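Local structure of putative hemin storage protein (Bordetella bronchiseptica, 6AU1) at residues I6-V10 with V352-S357; R35-L39 with N342-A346; A107-V112 with T128-H134; L165-D170 with W201-K205; A237-L241 with W280-L284. The protein cleaves deacetylated poly-beta-1,6-N-acetylglucosamine of bacterial biofilms with the glycoside hydrolase domain in this chain, and as a whole protein probably also acts as a deacetylase. Residues are numbered along the deposited sequence.

Interaction 1 of 5, residues I6-V10 with V352-S357; sequences IERIV and VMSLKS
The extended N-terminal segment Ile6-Val10, which enters the barrel strand 8-12, lies against the end of helix 346-353 and the C-terminal tail. Met353 ends the helical turn, and Ser354 is the first residue to leave helical angles (phi/psi -63/142). The closest backbone approaches are Arg8 to Met353 (CA-CA 5.9 Å) and Ile6 to Leu355 (6.7 Å). Arg8, with chi1 and chi2 both m, extends toward the tail. Arg8 NH2 donates to one oxygen of the C-terminal carboxylate, Ser357 O (3.2 Å, 159°); the other, OXT, is 4.6 Å off. Arg8 NE is satisfied by Ile330 O. Arg8 NH1 stands 3.0 Å from Ser354 O, but the angle is too poor for a hydrogen bond. Within the tail, Ser354 OG accepts from Lys356 N (3.2 Å), an ST turn, and Ser357 OG donates to Ser354 O (2.9 Å). Val352 O bonds Tyr332 OH. Met353 O, 3.4 Å from Arg8 CB, is buried without a partner. Van der Waals contacts fill the rest: Met353, m at all three chi angles, bends back so that CE lies 3.5 Å from Ile9 O and packs on apolar Val10 CG2 at 3.9 Å, and Leu355 CD2 meets Arg8 CG at 3.7 Å. In this (beta/alpha)8 domain, the first strand thus meets the last helix. One buried arginine shares its donors between Ile330 and poorly ordered Ser357, whose carboxylate exists only because the construct ends there.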
# COMPACT_ATOMS: atom_id res chain seq x y z
N ILE A 6 -10.08 10.11 14.53
CA ILE A 6 -10.47 8.76 14.13
C ILE A 6 -10.42 8.61 12.62
O ILE A 6 -10.93 9.46 11.89
CB ILE A 6 -11.89 8.41 14.63
CG1 ILE A 6 -11.95 8.47 16.15
CG2 ILE A 6 -12.29 7.02 14.17
CD1 ILE A 6 -13.31 8.14 16.71
N GLU A 7 -9.80 7.53 12.14
CA GLU A 7 -9.82 7.24 10.71
C GLU A 7 -10.71 6.05 10.44
O GLU A 7 -10.66 5.04 11.13
CB GLU A 7 -8.41 6.96 10.16
CG GLU A 7 -7.49 8.18 10.17
CD GLU A 7 -8.00 9.32 9.29
OE1 GLU A 7 -8.42 9.05 8.14
OE2 GLU A 7 -7.99 10.48 9.75
N ARG A 8 -11.55 6.19 9.42
CA ARG A 8 -12.39 5.11 8.96
C ARG A 8 -12.25 5.15 7.46
O ARG A 8 -12.69 6.10 6.83
CB ARG A 8 -13.85 5.30 9.39
CG ARG A 8 -14.04 5.39 10.91
CD ARG A 8 -13.84 4.02 11.55
NE ARG A 8 -13.57 4.08 12.99
CZ ARG A 8 -14.50 4.25 13.91
NH1 ARG A 8 -15.76 4.41 13.54
NH2 ARG A 8 -14.18 4.28 15.20
N ILE A 9 -11.56 4.16 6.88
CA ILE A 9 -11.19 4.33 5.49
C ILE A 9 -11.75 3.25 4.58
O ILE A 9 -12.09 2.15 5.02
CB ILE A 9 -9.65 4.41 5.33
CG1 ILE A 9 -8.98 3.07 5.67
CG2 ILE A 9 -9.08 5.54 6.21
CD1 ILE A 9 -8.80 2.12 4.47
N VAL A 10 -11.84 3.58 3.31
CA VAL A 10 -12.28 2.65 2.28
C VAL A 10 -11.24 2.68 1.19
O VAL A 10 -10.90 3.75 0.68
CB VAL A 10 -13.67 3.02 1.70
CG1 VAL A 10 -14.07 2.01 0.61
CG2 VAL A 10 -14.73 3.09 2.79
N VAL A 352 -20.87 1.47 12.03
CA VAL A 352 -19.50 1.28 12.51
C VAL A 352 -18.46 2.02 11.66
O VAL A 352 -17.32 2.18 12.08
CB VAL A 352 -19.11 -0.21 12.60
CG1 VAL A 352 -19.80 -0.86 13.79
CG2 VAL A 352 -19.43 -0.94 11.30
N MET A 353 -18.85 2.48 10.47
CA MET A 353 -17.90 3.21 9.65
C MET A 353 -18.07 4.71 9.84
O MET A 353 -17.25 5.50 9.38
CB MET A 353 -18.03 2.82 8.17
CG MET A 353 -17.38 1.48 7.82
SD MET A 353 -15.57 1.50 7.96
CE MET A 353 -15.13 2.63 6.63
N SER A 354 -19.14 5.08 10.55
CA SER A 354 -19.40 6.48 10.89
C SER A 354 -18.31 7.07 11.77
O SER A 354 -17.77 6.39 12.65
CB SER A 354 -20.76 6.61 11.59
OG SER A 354 -20.94 7.91 12.12
N LEU A 355 -17.98 8.34 11.53
CA LEU A 355 -16.92 9.01 12.28
C LEU A 355 -17.39 9.47 13.66
O LEU A 355 -16.63 10.09 14.41
CB LEU A 355 -16.39 10.21 11.48
CG LEU A 355 -15.60 9.87 10.21
CD1 LEU A 355 -15.20 11.13 9.45
CD2 LEU A 355 -14.38 9.03 10.56
N LYS A 356 -18.64 9.17 14.00
CA LYS A 356 -19.14 9.39 15.35
C LYS A 356 -19.08 8.07 16.13
O LYS A 356 -20.11 7.55 16.56
CB LYS A 356 -20.57 9.93 15.32
N SER A 357 -17.87 7.56 16.32
CA SER A 357 -17.70 6.22 16.88
C SER A 357 -16.44 6.09 17.72
O SER A 357 -15.83 5.01 17.80
CB SER A 357 -17.66 5.20 15.75
OG SER A 357 -18.88 5.13 15.03
OXT SER A 357 -15.98 7.05 18.35

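Interaction 2 of 5, residues R35-L39 with N342-A346; sequences RMKDL and NHPDA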
# COMPACT_ATOMS: atom_id res chain seq x y z
N ARG A 35 -22.29 5.49 -2.71
CA ARG A 35 -21.94 4.68 -1.55
C ARG A 35 -21.04 5.43 -0.59
O ARG A 35 -21.22 5.35 0.63
CB ARG A 35 -21.26 3.38 -1.98
CG ARG A 35 -22.21 2.33 -2.52
CD ARG A 35 -21.43 1.20 -3.20
NE ARG A 35 -20.53 0.49 -2.28
CZ ARG A 35 -20.94 -0.42 -1.40
NH1 ARG A 35 -22.23 -0.72 -1.31
NH2 ARG A 35 -20.07 -1.03 -0.60
N MET A 36 -20.07 6.17 -1.12
CA MET A 36 -19.16 6.91 -0.24
C MET A 36 -19.86 8.09 0.44
O MET A 36 -19.57 8.42 1.59
CB MET A 36 -17.93 7.37 -1.01
CG MET A 36 -17.05 6.20 -1.52
SD MET A 36 -16.47 5.08 -0.22
CE MET A 36 -17.65 3.74 -0.31
N LYS A 37 -20.80 8.73 -0.26
CA LYS A 37 -21.57 9.80 0.35
C LYS A 37 -22.37 9.24 1.53
O LYS A 37 -22.46 9.85 2.59
CB LYS A 37 -22.50 10.47 -0.68
CG LYS A 37 -23.39 11.57 -0.15
CD LYS A 37 -24.00 12.39 -1.28
CE LYS A 37 -24.61 11.50 -2.36
NZ LYS A 37 -25.30 12.30 -3.43
N ASP A 38 -22.90 8.04 1.34
CA ASP A 38 -23.73 7.37 2.34
C ASP A 38 -22.92 6.90 3.54
O ASP A 38 -23.32 7.05 4.70
CB ASP A 38 -24.46 6.19 1.69
CG ASP A 38 -25.42 5.50 2.63
OD1 ASP A 38 -25.91 6.16 3.58
OD2 ASP A 38 -25.70 4.30 2.42
N LEU A 39 -21.76 6.31 3.25
CA LEU A 39 -20.92 5.69 4.26
C LEU A 39 -20.11 6.72 5.03
O LEU A 39 -19.79 6.52 6.21
CB LEU A 39 -20.00 4.67 3.59
CG LEU A 39 -19.48 3.50 4.42
CD1 LEU A 39 -20.63 2.66 4.96
CD2 LEU A 39 -18.54 2.66 3.57
N ASN A 342 -22.81 -3.81 -4.64
CA ASN A 342 -23.22 -3.30 -3.34
C ASN A 342 -22.63 -4.11 -2.20
O ASN A 342 -23.33 -4.47 -1.25
CB ASN A 342 -24.75 -3.27 -3.23
CG ASN A 342 -25.38 -2.38 -4.29
OD1 ASN A 342 -26.27 -2.82 -5.03
ND2 ASN A 342 -24.93 -1.14 -4.36
N HIS A 343 -21.34 -4.40 -2.30
CA HIS A 343 -20.66 -5.11 -1.24
C HIS A 343 -19.37 -4.41 -0.82
O HIS A 343 -18.55 -4.07 -1.67
CB HIS A 343 -20.35 -6.53 -1.64
CG HIS A 343 -19.87 -7.35 -0.49
ND1 HIS A 343 -18.57 -7.27 -0.04
CD2 HIS A 343 -20.52 -8.17 0.35
CE1 HIS A 343 -18.43 -8.05 1.01
NE2 HIS A 343 -19.60 -8.61 1.27
N PRO A 344 -19.16 -4.22 0.49
CA PRO A 344 -20.06 -4.67 1.56
C PRO A 344 -21.37 -3.88 1.61
O PRO A 344 -21.49 -2.84 0.97
CB PRO A 344 -19.24 -4.45 2.84
CG PRO A 344 -18.25 -3.39 2.49
CD PRO A 344 -17.94 -3.59 1.02
N ASP A 345 -22.33 -4.41 2.36
CA ASP A 345 -23.64 -3.78 2.51
C ASP A 345 -23.49 -2.47 3.28
O ASP A 345 -23.17 -2.47 4.48
CB ASP A 345 -24.59 -4.75 3.21
CG ASP A 345 -26.00 -4.18 3.40
OD1 ASP A 345 -26.24 -2.98 3.16
OD2 ASP A 345 -26.87 -4.97 3.80
N ALA A 346 -23.70 -1.36 2.59
CA ALA A 346 -23.55 -0.02 3.16
C ALA A 346 -24.47 0.21 4.35
O ALA A 346 -24.06 0.77 5.36
CB ALA A 346 -23.79 1.04 2.10
O HOH W 1 -24.83 -1.77 -0.24
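The loop that leaves the last barrel strand, 332-335, and leads into helix 346-353 packs here on the end of helix 22-39, with one arginine filling the gap. Arg35 points toward the loop and grips the carbonyl of Pro344 with both terminal nitrogens: NH2 to Pro344 O is 2.8 Å (161°) and NH1 to Pro344 O is 3.2 Å (136°). The oxygen lies near the guanidinium plane, while the backbone N of His343 sits over one face. Asp337 adds a salt bridge to Arg35 NH2. Such closure is expected of a (beta/alpha)8 barrel, where the last beta-alpha connection returns to the helix that follows the first strand. The loop is tightly shaped for it: Asn342 and His343 form a G1 bulge opposite Asp338, the peptide before Pro344 is cis, and Asp345 is the N-cap of the next helix. A water bridges the two sides, donating to Asn342 O (3.2 Å) and accepting from Ala346 N (3.1 Å) and, weakly, from Arg35 NH1 (3.0 Å). At the start of the helix, Ala346 nestles against the other side chains: its CB is 3.8 Å from Asp38 OD2, whose carboxylate is salt-bridged to Arg350, and its O is 3.9 Å from Leu39 CD1.

Interaction 3 of 5, residues A107-V112 with T128-H134; sequences AYGKVV and TRLSPFH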
# COMPACT_ATOMS: atom_id res chain seq x y z
N ALA A 107 15.31 3.23 -16.79
CA ALA A 107 15.19 2.31 -15.66
C ALA A 107 14.84 0.89 -16.09
O ALA A 107 14.71 0.02 -15.24
CB ALA A 107 14.16 2.82 -14.67
N TYR A 108 14.68 0.65 -17.40
CA TYR A 108 14.24 -0.67 -17.85
C TYR A 108 15.19 -1.77 -17.39
O TYR A 108 16.39 -1.72 -17.66
CB TYR A 108 14.11 -0.72 -19.38
CG TYR A 108 13.62 -2.06 -19.89
CD1 TYR A 108 12.28 -2.40 -19.84
CD2 TYR A 108 14.52 -3.00 -20.42
CE1 TYR A 108 11.83 -3.62 -20.30
CE2 TYR A 108 14.07 -4.23 -20.88
CZ TYR A 108 12.72 -4.53 -20.81
OH TYR A 108 12.25 -5.74 -21.26
N GLY A 109 14.64 -2.75 -16.68
CA GLY A 109 15.40 -3.91 -16.25
C GLY A 109 16.23 -3.67 -15.00
O GLY A 109 16.92 -4.58 -14.54
N LYS A 110 16.18 -2.46 -14.46
CA LYS A 110 16.96 -2.12 -13.27
C LYS A 110 16.14 -2.49 -12.04
O LYS A 110 15.70 -1.62 -11.27
CB LYS A 110 17.34 -0.64 -13.25
CG LYS A 110 18.07 -0.17 -14.51
CD LYS A 110 19.27 -1.06 -14.83
CE LYS A 110 20.06 -0.49 -16.01
NZ LYS A 110 21.15 -1.42 -16.44
N VAL A 111 15.95 -3.79 -11.87
CA VAL A 111 15.04 -4.33 -10.88
C VAL A 111 15.78 -4.92 -9.69
O VAL A 111 16.99 -5.18 -9.77
CB VAL A 111 14.13 -5.42 -11.48
CG1 VAL A 111 13.20 -4.81 -12.54
CG2 VAL A 111 14.98 -6.55 -12.08
N VAL A 112 15.05 -5.14 -8.60
CA VAL A 112 15.58 -5.81 -7.41
C VAL A 112 16.06 -7.21 -7.77
O VAL A 112 15.33 -7.99 -8.39
CB VAL A 112 14.51 -5.90 -6.31
CG1 VAL A 112 14.96 -6.83 -5.16
CG2 VAL A 112 14.15 -4.49 -5.80
N THR A 128 9.05 -7.44 -10.75
CA THR A 128 9.11 -6.16 -11.44
C THR A 128 9.47 -4.97 -10.55
O THR A 128 9.54 -3.84 -11.04
CB THR A 128 7.75 -5.82 -12.13
OG1 THR A 128 6.78 -5.52 -11.12
CG2 THR A 128 7.27 -7.00 -12.99
N ARG A 129 9.66 -5.19 -9.24
CA ARG A 129 10.11 -4.10 -8.37
C ARG A 129 11.39 -3.47 -8.93
O ARG A 129 12.41 -4.16 -9.08
CB ARG A 129 10.39 -4.60 -6.94
CG ARG A 129 9.16 -4.85 -6.06
CD ARG A 129 9.58 -5.72 -4.85
NE ARG A 129 10.10 -7.00 -5.34
CZ ARG A 129 10.97 -7.77 -4.69
NH1 ARG A 129 11.44 -7.42 -3.50
NH2 ARG A 129 11.39 -8.91 -5.25
N LEU A 130 11.34 -2.18 -9.23
CA LEU A 130 12.56 -1.47 -9.60
C LEU A 130 13.46 -1.40 -8.37
O LEU A 130 12.98 -1.35 -7.24
CB LEU A 130 12.24 -0.07 -10.13
CG LEU A 130 11.54 -0.04 -11.49
CD1 LEU A 130 11.11 1.38 -11.83
CD2 LEU A 130 12.48 -0.60 -12.55
N SER A 131 14.77 -1.40 -8.60
CA SER A 131 15.73 -1.24 -7.50
C SER A 131 15.86 0.21 -7.06
O SER A 131 16.34 1.05 -7.82
CB SER A 131 17.10 -1.76 -7.90
OG SER A 131 18.03 -1.54 -6.84
N PRO A 132 15.47 0.52 -5.81
CA PRO A 132 15.61 1.91 -5.36
C PRO A 132 17.08 2.27 -5.09
O PRO A 132 17.36 3.42 -4.77
CB PRO A 132 14.78 1.95 -4.08
CG PRO A 132 14.90 0.55 -3.54
CD PRO A 132 14.92 -0.35 -4.76
N PHE A 133 17.98 1.30 -5.22
CA PHE A 133 19.42 1.56 -5.11
C PHE A 133 20.04 2.03 -6.43
O PHE A 133 21.16 2.54 -6.44
CB PHE A 133 20.14 0.30 -4.60
CG PHE A 133 19.66 -0.16 -3.26
CD1 PHE A 133 20.19 0.39 -2.09
CD2 PHE A 133 18.68 -1.13 -3.15
CE1 PHE A 133 19.75 -0.03 -0.84
CE2 PHE A 133 18.23 -1.56 -1.91
CZ PHE A 133 18.77 -1.00 -0.75
N HIS A 134 19.33 1.84 -7.54
CA HIS A 134 19.83 2.26 -8.85
C HIS A 134 19.41 3.70 -9.13
O HIS A 134 18.23 4.03 -9.06
CB HIS A 134 19.31 1.34 -9.95
CG HIS A 134 20.08 1.45 -11.23
ND1 HIS A 134 19.98 2.55 -12.07
CD2 HIS A 134 20.96 0.61 -11.82
CE1 HIS A 134 20.77 2.37 -13.11
NE2 HIS A 134 21.38 1.21 -12.99
O HOH W 2 23.03 -0.82 -14.49
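Two irregular loop segments run across each other and are bridged once, Val111 with Leu130, with their CA atoms only 4.0 Å apart. Ser131 N to Lys110 O (2.8 Å) and Val112 N to Arg129 O (2.9 Å) flank the bridge, the pattern of a non-hydrogen-bonded antiparallel pair. Side chains fill the space around it. Leu130 pushes its CD2 into the hollow of the type II turn Ala107-Lys110, 3.5 Å from Ala107 O, with Val111 CG1 4.3 Å away. Val112 CG2 packs against Leu130 O (3.6 Å) and Arg129 CB (3.9 Å), and its CG1 lies over one face of the Arg129 guanidinium. Lys110 folds over the His134 ring, its CG 3.9 Å from the centroid in a CH-pi contact, and a water joins Lys110 NZ (2.8 Å) to His134 NE2 (3.0 Å). His134 is the N-cap of helix 135-151, its ND1 bonded to Asp136 N. The single bridge joins two parts of the long beta-alpha loop between strand 89-94 and helix 135-151 of the (beta/alpha)8 barrel.

Interaction 4 of 5, residues L165-D170 with W201-K205; sequences LDDTED and WSKGK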
# COMPACT_ATOMS: atom_id res chain seq x y z
N LEU A 165 11.36 -6.25 0.67
CA LEU A 165 12.61 -6.88 0.27
C LEU A 165 12.81 -8.11 1.15
O LEU A 165 12.60 -8.03 2.36
CB LEU A 165 13.80 -5.93 0.43
CG LEU A 165 13.85 -4.68 -0.45
CD1 LEU A 165 14.93 -3.73 0.03
CD2 LEU A 165 14.10 -5.08 -1.92
N ASP A 166 13.20 -9.25 0.58
CA ASP A 166 13.43 -10.39 1.46
C ASP A 166 14.91 -10.51 1.84
O ASP A 166 15.69 -9.60 1.56
CB ASP A 166 12.89 -11.69 0.86
CG ASP A 166 13.64 -12.16 -0.38
OD1 ASP A 166 14.85 -11.91 -0.52
OD2 ASP A 166 13.01 -12.83 -1.22
N ASP A 167 15.28 -11.59 2.51
CA ASP A 167 16.62 -11.67 3.09
C ASP A 167 17.66 -12.16 2.08
O ASP A 167 18.79 -12.47 2.45
CB ASP A 167 16.61 -12.56 4.35
CG ASP A 167 16.02 -13.94 4.11
OD1 ASP A 167 15.55 -14.21 2.98
OD2 ASP A 167 16.01 -14.74 5.06
N THR A 168 17.28 -12.20 0.80
CA THR A 168 18.22 -12.48 -0.30
C THR A 168 18.33 -11.29 -1.25
O THR A 168 18.99 -11.37 -2.30
CB THR A 168 17.79 -13.72 -1.12
OG1 THR A 168 16.59 -13.43 -1.85
CG2 THR A 168 17.56 -14.92 -0.21
N GLU A 169 17.68 -10.18 -0.87
CA GLU A 169 17.56 -8.99 -1.72
C GLU A 169 18.01 -7.75 -0.96
O GLU A 169 18.05 -7.78 0.27
CB GLU A 169 16.10 -8.80 -2.17
CG GLU A 169 15.54 -9.95 -3.00
CD GLU A 169 14.03 -9.84 -3.18
OE1 GLU A 169 13.52 -10.35 -4.20
OE2 GLU A 169 13.35 -9.25 -2.31
N ASP A 170 18.34 -6.64 -1.62
CA ASP A 170 18.57 -6.49 -3.06
C ASP A 170 20.04 -6.86 -3.32
O ASP A 170 20.93 -6.34 -2.66
CB ASP A 170 18.25 -5.03 -3.43
CG ASP A 170 18.36 -4.75 -4.91
OD1 ASP A 170 18.93 -5.55 -5.67
OD2 ASP A 170 17.86 -3.67 -5.30
N TRP A 201 21.82 -5.29 8.62
CA TRP A 201 21.42 -5.23 7.23
C TRP A 201 19.90 -5.15 7.09
O TRP A 201 19.39 -4.32 6.31
CB TRP A 201 21.97 -6.45 6.48
CG TRP A 201 21.75 -6.44 4.99
CD1 TRP A 201 22.04 -5.43 4.12
CD2 TRP A 201 21.23 -7.52 4.20
NE1 TRP A 201 21.71 -5.80 2.84
CE2 TRP A 201 21.21 -7.08 2.86
CE3 TRP A 201 20.78 -8.81 4.50
CZ2 TRP A 201 20.76 -7.89 1.81
CZ3 TRP A 201 20.31 -9.61 3.46
CH2 TRP A 201 20.32 -9.15 2.13
N SER A 202 19.19 -5.99 7.84
CA SER A 202 17.73 -5.95 7.85
C SER A 202 17.21 -4.56 8.23
O SER A 202 16.39 -3.99 7.52
CB SER A 202 17.16 -7.00 8.81
OG SER A 202 15.75 -6.86 8.93
N LYS A 203 17.72 -4.01 9.33
CA LYS A 203 17.28 -2.69 9.79
C LYS A 203 17.65 -1.60 8.79
O LYS A 203 16.88 -0.66 8.57
CB LYS A 203 17.88 -2.37 11.16
CG LYS A 203 17.21 -3.13 12.29
CD LYS A 203 15.73 -2.75 12.39
CE LYS A 203 15.05 -3.40 13.59
NZ LYS A 203 13.64 -2.94 13.74
N GLY A 204 18.82 -1.74 8.17
CA GLY A 204 19.27 -0.80 7.16
C GLY A 204 18.35 -0.75 5.95
O GLY A 204 18.03 0.34 5.45
N LYS A 205 17.92 -1.91 5.48
CA LYS A 205 17.03 -1.95 4.32
C LYS A 205 15.67 -1.35 4.67
O LYS A 205 15.07 -0.65 3.85
CB LYS A 205 16.86 -3.38 3.81
CG LYS A 205 18.11 -3.88 3.07
CD LYS A 205 17.88 -5.27 2.50
CE LYS A 205 17.91 -6.32 3.62
NZ LYS A 205 17.45 -7.63 3.07
O HOH W 3 14.75 -6.86 3.70
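A cis peptide joins Glu169 to Asp170, neither of them proline, and the carbonyl on its N-terminal side accepts a hydrogen bond from the helix opposite. Lys205 extends from that helix and donates through NZ to Glu169 O at 2.9 Å. NZ also lies 3.0 Å from Asp166 O and gives a further hydrogen bond to a water (2.9 Å) that donates to Leu165 O (2.8 Å), so the ammonium is met by backbone oxygens rather than by a carboxylate. One turn earlier, the six-membered ring of Trp201 abuts the same loop: CZ3 is 3.4 Å from Asp167 O, which approaches the ring edge, and CZ2 is 3.1 Å from Glu169 O. Leu165 CD1 touches Lys205 CD at 4.1 Å. The loop holds its own shape through a type I turn from Asp166 to Glu169 and an Asx turn, with Thr168 N to Asp166 OD1 at 2.8 Å, while Glu169 OE2 accepts from Asp166 N (2.9 Å). Glu169 OE1 turns to Arg129 and Arg117 in salt bridges. The loop, which follows barrel strand 156-159, is thus laid on the long helix 195-223, beside helices 173-181 and 188-193; Tyr179 of the former packs edge-to-face with Trp201.

Interaction 5 of 5, residues A237-L241 with W280-L284; sequences AQPVL and WMRQL. With SO4 (sulfate ion), chain E.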
# COMPACT_ATOMS: atom_id res chain seq x y z
N ALA A 237 1.07 -8.16 8.19
CA ALA A 237 0.85 -8.58 9.57
C ALA A 237 2.00 -9.41 10.14
O ALA A 237 2.23 -9.38 11.34
CB ALA A 237 -0.45 -9.37 9.67
N GLN A 238 2.70 -10.19 9.31
CA GLN A 238 3.71 -11.08 9.88
C GLN A 238 4.82 -10.32 10.65
O GLN A 238 5.19 -10.73 11.75
CB GLN A 238 4.30 -12.00 8.79
CG GLN A 238 5.08 -13.19 9.33
CD GLN A 238 5.52 -14.17 8.24
OE1 GLN A 238 5.03 -14.14 7.11
NE2 GLN A 238 6.45 -15.05 8.60
N PRO A 239 5.35 -9.21 10.09
CA PRO A 239 6.34 -8.46 10.88
C PRO A 239 5.82 -7.90 12.21
O PRO A 239 6.62 -7.58 13.09
CB PRO A 239 6.73 -7.30 9.94
CG PRO A 239 6.46 -7.81 8.57
CD PRO A 239 5.25 -8.70 8.70
N VAL A 240 4.51 -7.78 12.36
CA VAL A 240 3.92 -7.34 13.62
C VAL A 240 3.76 -8.53 14.59
O VAL A 240 4.16 -8.45 15.75
CB VAL A 240 2.56 -6.68 13.38
CG1 VAL A 240 1.94 -6.21 14.71
CG2 VAL A 240 2.71 -5.53 12.39
N LEU A 241 3.21 -9.63 14.09
CA LEU A 241 2.97 -10.80 14.93
C LEU A 241 4.27 -11.51 15.28
O LEU A 241 4.41 -12.07 16.37
CB LEU A 241 2.01 -11.77 14.24
CG LEU A 241 0.58 -11.25 14.08
CD1 LEU A 241 -0.23 -12.15 13.15
CD2 LEU A 241 -0.09 -11.13 15.43
N TRP A 280 -6.53 -14.48 16.22
CA TRP A 280 -5.53 -13.84 15.38
C TRP A 280 -5.63 -12.32 15.46
O TRP A 280 -4.64 -11.62 15.66
CB TRP A 280 -5.71 -14.30 13.93
CG TRP A 280 -4.61 -13.90 12.98
CD1 TRP A 280 -3.50 -14.64 12.65
CD2 TRP A 280 -4.53 -12.70 12.20
NE1 TRP A 280 -2.74 -13.96 11.73
CE2 TRP A 280 -3.35 -12.77 11.44
CE3 TRP A 280 -5.36 -11.58 12.08
CZ2 TRP A 280 -2.97 -11.75 10.57
CZ3 TRP A 280 -4.98 -10.57 11.22
CH2 TRP A 280 -3.80 -10.66 10.47
N MET A 281 -6.85 -11.80 15.32
CA MET A 281 -7.06 -10.36 15.38
C MET A 281 -6.76 -9.83 16.79
O MET A 281 -6.21 -8.73 16.94
CB MET A 281 -8.49 -10.02 14.97
CG MET A 281 -8.71 -8.53 14.75
SD MET A 281 -7.95 -8.00 13.19
CE MET A 281 -8.96 -8.87 12.00
N ARG A 282 -7.14 -10.59 17.80
CA ARG A 282 -6.83 -10.23 19.18
C ARG A 282 -5.31 -10.10 19.38
O ARG A 282 -4.83 -9.11 19.95
CB ARG A 282 -7.43 -11.26 20.14
CG ARG A 282 -7.59 -10.80 21.56
CD ARG A 282 -8.68 -11.62 22.29
NE ARG A 282 -8.50 -13.07 22.16
CZ ARG A 282 -9.33 -13.88 21.52
NH1 ARG A 282 -10.42 -13.39 20.93
NH2 ARG A 282 -9.09 -15.18 21.46
N GLN A 283 -4.55 -11.07 18.88
CA GLN A 283 -3.10 -11.03 18.99
C GLN A 283 -2.49 -9.88 18.19
O GLN A 283 -1.51 -9.27 18.63
CB GLN A 283 -2.49 -12.36 18.54
CG GLN A 283 -2.75 -13.49 19.51
CD GLN A 283 -2.34 -14.84 18.96
OE1 GLN A 283 -2.02 -14.97 17.78
NE2 GLN A 283 -2.37 -15.86 19.81
N LEU A 284 -3.05 -9.59 17.02
CA LEU A 284 -2.53 -8.50 16.20
C LEU A 284 -2.71 -7.16 16.93
O LEU A 284 -1.78 -6.36 17.00
CB LEU A 284 -3.23 -8.45 14.84
CG LEU A 284 -2.64 -7.45 13.83
CD1 LEU A 284 -1.29 -7.92 13.32
CD2 LEU A 284 -3.61 -7.23 12.69
S SO4 E . -5.52 -15.11 23.22
O1 SO4 E . -6.56 -16.04 22.78
O2 SO4 E . -5.36 -15.21 24.66
O3 SO4 E . -5.91 -13.74 22.87
O4 SO4 E . -4.25 -15.43 22.56
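Trp280 opens the segment, on helix 277-290, and takes a t rotamer that brings its indole against the short helix 238-241 and the residue before it. Trp280 CZ2 packs on Ala237 CB at 3.6 Å, and Leu241 CD1 lies 3.4 Å from Trp280 NE1 and 3.6 Å from Trp280 CE2; the ring also touches Pro269 and Glu272 of helix 269-272. Met281 turns away, toward Gln320, Gln323 and Leu324 of helix 314-326. Arg282 is exposed and binds a sulfate, probably from the crystallisation liquor, through NE to O3 (2.8 Å, 156°) and NH2 to O1 (3.0 Å, 172°). Gln283 adds a weak hydrogen bond, NE2 to sulfate O4 (3.4 Å), and Gln279 NE2 also bonds this ion. Gln283 also brushes the partner helix, its CB 4.1 Å from Leu241 CD2. Leu284 closes the segment at the nearest backbone approach, its CA 6.1 Å from that of Leu241. Leu284 CD1 sits among Ala237 CB (4.0 Å), Val240 CG1 (3.9 Å) and Leu241 CG (3.9 Å), and Leu241 CD2 reaches Leu284 CA at 3.7 Å. The contact joins two successive connections of the barrel, the helices after strands 230-235 and 262-266. No hydrogen bond crosses it: cohesion comes from the apolar fit of Trp280 and Leu284 to Ala237, Val240 and Leu241, while the polar groups of Arg282 and Gln283 turn to the sulfate.

Overall arrangement
Interactions 1 and 2 share the seam where the (beta/alpha)8 barrel closes: strand 8-12, helix 22-39 and the last helix, 346-353, meet there, and the two touch where Val10 and Met353 pack on Leu39. Each sets a buried arginine against oxygens of the chain end or a loop, at a partly buried site. Across the chain's centre, with centres 36 to 40 Å from those two, interaction 3 joins two parts of a loop and interaction 4 a loop and a helix; both are buried, linked by the Arg129-Glu169 salt bridge and a probable hydrogen bond between Ser131 and Asp170. Interaction 5 touches none of the others, is partly buried, and differs from all four in its purely apolar packing between segments.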